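PDB 3BRN: lipocalin from Argas monolakensis, which binds the biogenic amine serotonin in its beta-barrel pocket and probably sequesters such amines for the tick. Local coordinates for residues Q14-K17 against S18-P22; F99-Y102 against R103-D106. All blocks are in the same frame, centred on the assembly; numbering follows the deposited sequence.

Contact 1 (Q14-K17 against S18-P22); sequences QAYK and SVNGP. With SRO (serotonin), chain C.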
ATOM      1  N   GLN A  14     -11.718  -2.468  -6.352  1.00 32.62           N
ATOM      2  CA  GLN A  14     -11.809  -3.817  -5.800  1.00 31.26           C
ATOM      3  C   GLN A  14     -10.530  -4.192  -5.051  1.00 37.25           C
ATOM      4  O   GLN A  14      -9.463  -4.291  -5.658  1.00 33.21           O
ATOM      5  CB  GLN A  14     -12.083  -4.825  -6.918  1.00 37.84           C
ATOM      6  CG  GLN A  14     -13.365  -4.544  -7.676  1.00 40.94           C
ATOM      7  CD  GLN A  14     -13.507  -5.404  -8.913  1.00 56.17           C
ATOM      8  OE1 GLN A  14     -12.923  -5.105  -9.956  1.00 63.10           O
ATOM      9  NE2 GLN A  14     -14.323  -6.453  -8.818  1.00 41.66           N
ATOM     10  N   ALA A  15     -10.650  -4.343  -3.731  1.00 27.00           N
ATOM     11  CA  ALA A  15      -9.557  -4.732  -2.861  1.00 32.35           C
ATOM     12  C   ALA A  15      -8.747  -5.969  -3.263  1.00 33.44           C
ATOM     13  O   ALA A  15      -7.528  -5.951  -3.174  1.00 34.52           O
ATOM     14  CB  ALA A  15     -10.032  -4.827  -1.415  1.00 36.88           C
ATOM     15  N   TYR A  16      -9.393  -7.062  -3.657  1.00 32.80           N
ATOM     16  CA  TYR A  16      -8.605  -8.219  -4.063  1.00 35.19           C
ATOM     17  C   TYR A  16      -7.697  -7.902  -5.265  1.00 35.46           C
ATOM     18  O   TYR A  16      -6.541  -8.299  -5.281  1.00 38.24           O
ATOM     19  CB  TYR A  16      -9.477  -9.467  -4.304  1.00 33.99           C
ATOM     20  CG  TYR A  16     -10.154  -9.504  -5.636  1.00 28.57           C
ATOM     21  CD1 TYR A  16     -11.418  -8.952  -5.805  1.00 33.58           C
ATOM     22  CD2 TYR A  16      -9.607 -10.221  -6.695  1.00 36.74           C
ATOM     23  CE1 TYR A  16     -12.075  -9.046  -7.006  1.00 45.78           C
ATOM     24  CE2 TYR A  16     -10.257 -10.310  -7.903  1.00 35.50           C
ATOM     25  CZ  TYR A  16     -11.491  -9.717  -8.053  1.00 39.01           C
ATOM     26  OH  TYR A  16     -12.135  -9.751  -9.263  1.00 43.31           O
ATOM     27  N   LYS A  17      -8.183  -7.097  -6.210  1.00 31.91           N
ATOM     28  CA  LYS A  17      -7.357  -6.672  -7.338  1.00 32.76           C
ATOM     29  C   LYS A  17      -6.219  -5.740  -6.921  1.00 33.14           C
ATOM     30  O   LYS A  17      -5.126  -5.799  -7.476  1.00 32.31           O
ATOM     31  CB  LYS A  17      -8.209  -6.017  -8.428  1.00 32.48           C
ATOM     32  CG  LYS A  17      -8.975  -7.000  -9.291  1.00 32.38           C
ATOM     33  CD  LYS A  17     -10.284  -6.416  -9.749  1.00 31.75           C
ATOM     34  CE  LYS A  17     -10.907  -7.251 -10.845  1.00 50.98           C
ATOM     35  NZ  LYS A  17     -10.434  -6.817 -12.183  1.00 60.38           N
ATOM     36  N   SER A  18      -6.483  -4.842  -5.980  1.00 31.91           N
ATOM     37  CA  SER A  18      -5.432  -4.001  -5.444  1.00 31.15           C
ATOM     38  C   SER A  18      -4.344  -4.844  -4.744  1.00 29.93           C
ATOM     39  O   SER A  18      -3.146  -4.634  -4.939  1.00 34.70           O
ATOM     40  CB  SER A  18      -6.019  -2.977  -4.455  1.00 23.26           C
ATOM     41  OG  SER A  18      -4.967  -2.281  -3.807  1.00 36.87           O
ATOM     42  N   VAL A  19      -4.768  -5.748  -3.874  1.00 27.64           N
ATOM     43  CA  VAL A  19      -3.840  -6.553  -3.086  1.00 32.11           C
ATOM     44  C   VAL A  19      -3.042  -7.534  -3.964  1.00 35.90           C
ATOM     45  O   VAL A  19      -1.865  -7.782  -3.718  1.00 34.02           O
ATOM     46  CB  VAL A  19      -4.589  -7.324  -1.981  1.00 36.30           C
ATOM     47  CG1 VAL A  19      -3.669  -8.335  -1.284  1.00 30.30           C
ATOM     48  CG2 VAL A  19      -5.240  -6.350  -0.995  1.00 28.79           C
ATOM     49  N   ASN A  20      -3.636  -8.077  -5.005  1.00 39.66           N
ATOM     50  CA  ASN A  20      -2.877  -8.854  -5.959  1.00 37.34           C
ATOM     51  C   ASN A  20      -1.970  -8.050  -6.832  1.00 38.11           C
ATOM     52  O   ASN A  20      -0.939  -8.500  -7.197  1.00 41.76           O
ATOM     53  CB  ASN A  20      -3.808  -9.623  -6.861  1.00 39.81           C
ATOM     54  CG  ASN A  20      -4.492 -10.726  -6.178  1.00 35.10           C
ATOM     55  OD1 ASN A  20      -3.998 -11.316  -5.269  1.00 46.17           O
ATOM     56  ND2 ASN A  20      -5.645 -11.035  -6.658  1.00 27.63           N
ATOM     57  N   GLY A  21      -2.396  -6.876  -7.221  1.00 33.23           N
ATOM     58  CA  GLY A  21      -1.579  -5.980  -8.021  1.00 37.25           C
ATOM     59  C   GLY A  21      -1.148  -6.609  -9.333  1.00 45.62           C
ATOM     60  O   GLY A  21      -1.877  -7.421  -9.901  1.00 44.50           O
ATOM     61  N   PRO A  22       0.111  -6.373  -9.732  1.00 46.61           N
ATOM     62  CA  PRO A  22       0.595  -6.850 -11.022  1.00 49.46           C
ATOM     63  C   PRO A  22       0.737  -8.366 -11.035  1.00 49.38           C
ATOM     64  O   PRO A  22       0.994  -8.955 -12.087  1.00 55.99           O
ATOM     65  CB  PRO A  22       1.972  -6.198 -11.127  1.00 48.97           C
ATOM     66  CG  PRO A  22       2.444  -6.139  -9.712  1.00 48.44           C
ATOM     67  CD  PRO A  22       1.207  -5.875  -8.880  1.00 40.67           C
TER
HETATM   68  OH  SRO C 158      -1.787  -6.997   1.845  1.00 30.72           O
HETATM   69  CZ3 SRO C 158      -1.953  -5.649   2.052  1.00 20.96           C
HETATM   70  CH2 SRO C 158      -2.401  -5.244   3.307  1.00 22.30           C
HETATM   71  CZ2 SRO C 158      -2.476  -3.884   3.622  1.00 29.99           C
HETATM   72  CE2 SRO C 158      -2.158  -2.985   2.615  1.00 20.32           C
HETATM   73  NE1 SRO C 158      -2.167  -1.632   2.516  1.00 19.00           N
HETATM   74  CD1 SRO C 158      -1.731  -1.270   1.286  1.00 18.43           C
HETATM   75  CG  SRO C 158      -1.463  -2.426   0.551  1.00 20.61           C
HETATM   76  CD2 SRO C 158      -1.754  -3.496   1.393  1.00 25.20           C
HETATM   77  CE3 SRO C 158      -1.660  -4.777   1.134  1.00 28.32           C
HETATM   78  CB  SRO C 158      -0.996  -2.478  -0.883  1.00 25.24           C
HETATM   79  CA  SRO C 158      -2.089  -3.090  -1.781  1.00 24.56           C
HETATM   80  NZ  SRO C 158      -1.537  -3.279  -3.126  1.00 24.95           N
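The short helix 15-20 contributes Ser18 and Val19 to the serotonin pocket of this lipocalin, and Tyr16 and Asn20 meet along it, one turn apart. Gln14 stands at the N-cap position, and Gln14 O accepts from Ser18 N at 3.0 Å. Val19 N follows with a straighter bond to Ala15 O (168° at the hydrogen). Asn20 N then bonds to Tyr16 O. Gly21, with positive phi, ends the helix. Gly21 N reaches Lys17 O at 2.9 Å. Tyr16 CG sits in the cleft between its own N and C (chi1 81°), which turns one ring edge to Asn20. Tyr16 CD2 lies 4.0 Å from Asn20 ND2, with the amide turned 81° from the ring. The amide nitrogen is bonded to Leu50 O. Lys17 CG lies 3.8 Å above the plane of the Tyr16 ring, toward its rim. Ala15 and Val19 pack on Val77 and Ile82, of strands 67-78 and 81-85, and Tyr16 also touches Val77. Val19 CG2 sits 3.2 Å from Ala15 O. At the ligand, serotonin NZ donates to Ser18 O at 2.8 Å, and Val19 CG1 approaches the serotonin OH at 3.9 Å.

Contact 2 (F99-Y102 against R103-D106); sequences FSDY and RSCD. With SRO (serotonin), chain C.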
ATOM      1  N   PHE A  99      -8.305   4.564  -4.606  1.00 27.55           N
ATOM      2  CA  PHE A  99      -7.970   4.480  -6.016  1.00 30.47           C
ATOM      3  C   PHE A  99      -6.857   3.469  -6.246  1.00 29.48           C
ATOM      4  O   PHE A  99      -5.987   3.293  -5.412  1.00 29.54           O
ATOM      5  CB  PHE A  99      -7.565   5.857  -6.564  1.00 30.48           C
ATOM      6  CG  PHE A  99      -7.033   5.818  -7.971  1.00 32.40           C
ATOM      7  CD1 PHE A  99      -7.892   5.905  -9.058  1.00 35.21           C
ATOM      8  CD2 PHE A  99      -5.673   5.708  -8.203  1.00 37.20           C
ATOM      9  CE1 PHE A  99      -7.403   5.851 -10.356  1.00 37.45           C
ATOM     10  CE2 PHE A  99      -5.184   5.633  -9.496  1.00 38.39           C
ATOM     11  CZ  PHE A  99      -6.048   5.730 -10.572  1.00 36.86           C
ATOM     12  N   SER A 100      -6.874   2.797  -7.391  1.00 34.25           N
ATOM     13  CA  SER A 100      -5.784   1.880  -7.707  1.00 29.04           C
ATOM     14  C   SER A 100      -5.787   1.636  -9.198  1.00 32.84           C
ATOM     15  O   SER A 100      -6.823   1.793  -9.835  1.00 32.10           O
ATOM     16  CB  SER A 100      -5.993   0.556  -6.978  1.00 28.65           C
ATOM     17  OG  SER A 100      -4.890  -0.309  -7.182  1.00 28.90           O
ATOM     18  N   ASP A 101      -4.616   1.348  -9.764  1.00 34.76           N
ATOM     19  CA  ASP A 101      -4.536   0.930 -11.162  1.00 42.41           C
ATOM     20  C   ASP A 101      -4.255  -0.571 -11.249  1.00 33.97           C
ATOM     21  O   ASP A 101      -4.093  -1.129 -12.331  1.00 38.78           O
ATOM     22  CB  ASP A 101      -3.489   1.747 -11.932  1.00 42.46           C
ATOM     23  CG  ASP A 101      -2.069   1.466 -11.474  1.00 47.16           C
ATOM     24  OD1 ASP A 101      -1.879   0.688 -10.513  1.00 40.42           O
ATOM     25  OD2 ASP A 101      -1.140   2.025 -12.092  1.00 46.72           O
ATOM     26  N   TYR A 102      -4.201  -1.219 -10.090  1.00 34.85           N
ATOM     27  CA  TYR A 102      -4.152  -2.675 -10.027  1.00 39.11           C
ATOM     28  C   TYR A 102      -2.805  -3.204 -10.512  1.00 42.62           C
ATOM     29  O   TYR A 102      -2.662  -4.392 -10.800  1.00 37.62           O
ATOM     30  CB  TYR A 102      -5.285  -3.285 -10.853  1.00 35.62           C
ATOM     31  CG  TYR A 102      -6.665  -2.977 -10.320  1.00 40.88           C
ATOM     32  CD1 TYR A 102      -6.853  -2.603  -8.997  1.00 37.16           C
ATOM     33  CD2 TYR A 102      -7.783  -3.059 -11.142  1.00 44.37           C
ATOM     34  CE1 TYR A 102      -8.113  -2.320  -8.506  1.00 34.30           C
ATOM     35  CE2 TYR A 102      -9.046  -2.777 -10.660  1.00 41.24           C
ATOM     36  CZ  TYR A 102      -9.206  -2.409  -9.341  1.00 49.11           C
ATOM     37  OH  TYR A 102     -10.463  -2.128  -8.857  1.00 46.90           O
ATOM     38  N   ARG A 103      -1.823  -2.314 -10.601  1.00 43.95           N
ATOM     39  CA  ARG A 103      -0.568  -2.624 -11.275  1.00 48.77           C
ATOM     40  C   ARG A 103       0.624  -2.047 -10.516  1.00 47.66           C
ATOM     41  O   ARG A 103       1.479  -2.787 -10.030  1.00 49.17           O
ATOM     42  CB  ARG A 103      -0.584  -2.091 -12.709  1.00 45.85           C
ATOM     43  CG  ARG A 103      -1.051  -3.105 -13.742  1.00 63.40           C
ATOM     44  CD  ARG A 103      -0.745  -2.634 -15.155  1.00 82.13           C
ATOM     45  NE  ARG A 103      -1.687  -1.616 -15.609  1.00 90.51           N
ATOM     46  CZ  ARG A 103      -1.899  -1.311 -16.884  1.00 89.66           C
ATOM     47  NH1 ARG A 103      -1.234  -1.945 -17.840  1.00 77.63           N
ATOM     48  NH2 ARG A 103      -2.776  -0.370 -17.206  1.00 90.32           N
ATOM     49  N   SER A 104       0.672  -0.723 -10.418  1.00 42.59           N
ATOM     50  CA  SER A 104       1.848  -0.036  -9.896  1.00 41.91           C
ATOM     51  C   SER A 104       1.634   0.718  -8.591  1.00 37.88           C
ATOM     52  O   SER A 104       2.584   0.932  -7.838  1.00 38.09           O
ATOM     53  CB  SER A 104       2.433   0.903 -10.955  1.00 42.61           C
ATOM     54  OG  SER A 104       1.487   1.875 -11.355  1.00 45.48           O
ATOM     55  N   CYS A 105       0.426   1.219  -8.367  1.00 40.10           N
ATOM     56  CA  CYS A 105       0.211   2.106  -7.226  1.00 36.98           C
ATOM     57  C   CYS A 105      -1.218   2.075  -6.695  1.00 33.60           C
ATOM     58  O   CYS A 105      -2.157   1.749  -7.422  1.00 36.62           O
ATOM     59  CB  CYS A 105       0.625   3.540  -7.583  1.00 38.05           C
ATOM     60  SG  CYS A 105      -0.386   4.277  -8.886  1.00 55.53           S
ATOM     61  N   ASP A 106      -1.397   2.430  -5.435  1.00 29.58           N
ATOM     62  CA  ASP A 106      -2.687   2.521  -4.799  1.00 26.71           C
ATOM     63  C   ASP A 106      -2.749   3.789  -3.986  1.00 25.11           C
ATOM     64  O   ASP A 106      -1.753   4.204  -3.449  1.00 31.19           O
ATOM     65  CB  ASP A 106      -2.895   1.409  -3.799  1.00 30.37           C
ATOM     66  CG  ASP A 106      -2.556   0.069  -4.323  1.00 36.29           C
ATOM     67  OD1 ASP A 106      -3.211  -0.409  -5.229  1.00 35.89           O
ATOM     68  OD2 ASP A 106      -1.670  -0.531  -3.761  1.00 41.33           O
TER
HETATM   69  OH  SRO C 158      -1.787  -6.997   1.845  1.00 30.72           O
HETATM   70  CZ3 SRO C 158      -1.953  -5.649   2.052  1.00 20.96           C
HETATM   71  CH2 SRO C 158      -2.401  -5.244   3.307  1.00 22.30           C
HETATM   72  CZ2 SRO C 158      -2.476  -3.884   3.622  1.00 29.99           C
HETATM   73  CE2 SRO C 158      -2.158  -2.985   2.615  1.00 20.32           C
HETATM   74  NE1 SRO C 158      -2.167  -1.632   2.516  1.00 19.00           N
HETATM   75  CD1 SRO C 158      -1.731  -1.270   1.286  1.00 18.43           C
HETATM   76  CG  SRO C 158      -1.463  -2.426   0.551  1.00 20.61           C
HETATM   77  CD2 SRO C 158      -1.754  -3.496   1.393  1.00 25.20           C
HETATM   78  CE3 SRO C 158      -1.660  -4.777   1.134  1.00 28.32           C
HETATM   79  CB  SRO C 158      -0.996  -2.478  -0.883  1.00 25.24           C
HETATM   80  CA  SRO C 158      -2.089  -3.090  -1.781  1.00 24.56           C
HETATM   81  NZ  SRO C 158      -1.537  -3.279  -3.126  1.00 24.95           N
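Ser100 and Asp106 point to the same face of the sheet, and their side chains meet directly. Ser100 OG donates to Asp106 OD1 at 2.6 Å, reaching that oxygen nearly head-on. The serine hydroxyl is swung away from its own backbone N (chi1 -175°), which carries it over to the carboxylate. The same OG accepts from Tyr102 N, an ST turn, so one hydroxyl ties the start of the loop to the returning strand. The second carboxylate oxygen, Asp106 OD2, takes the serotonin NZ at 2.8 Å. Ser100 probably helps to position this carboxylate, and the ammonium group of serotonin would probably stabilise its negative charge. These residues belong to the beta hairpin of strands 99-100 and 105-109 in the lipocalin barrel. Ser100 and Asp106 are its antiparallel non-hydrogen-bonded pair. The loop between the strands is organised by Asp101, whose carboxylate folds back over the turn (chi1 68°). Its OD1 accepts three backbone N-H groups. Ser104 N (2.9 Å from Asp101 OD1) and Cys105 N approach on the syn side, both out of the carboxylate plane. Arg103 N comes from above that plane, 52° out of it. Asp101 OD2 uses its syn lone pair for Ser104 OG at 2.7 Å. One backbone bond across the turn, Asp101 N to Cys105 O, is weak at 3.4 Å. At the strand ends, Cys105 is disulfide-bonded to Cys132 and the Phe99 ring meets Phe9 edge-to-face.

In the fold
Contact 1 is one helix held by its own backbone bonds. Contact 2 is a hairpin turn held mainly by side-chain oxygens. Both are partly buried, with centres about 8 Å apart, and both reach the amine of serotonin: a backbone carbonyl serves it in contact 1, a carboxylate in contact 2. Buried residues lie at the ligand (Ser18, Val19, Asp106) or against helix 131-140 (Phe99, Cys105), whereas Arg103 of contact 2 is exposed. The contacts also touch. Ser18 OG makes a weak hydrogen bond to Asp106 OD1, so the helix adds a second hydroxyl beside that carboxylate. Gln14 N, at the N-cap, donates to the hydroxyl of Tyr102, whose ring packs against Lys17. Pro22 packs on Arg103.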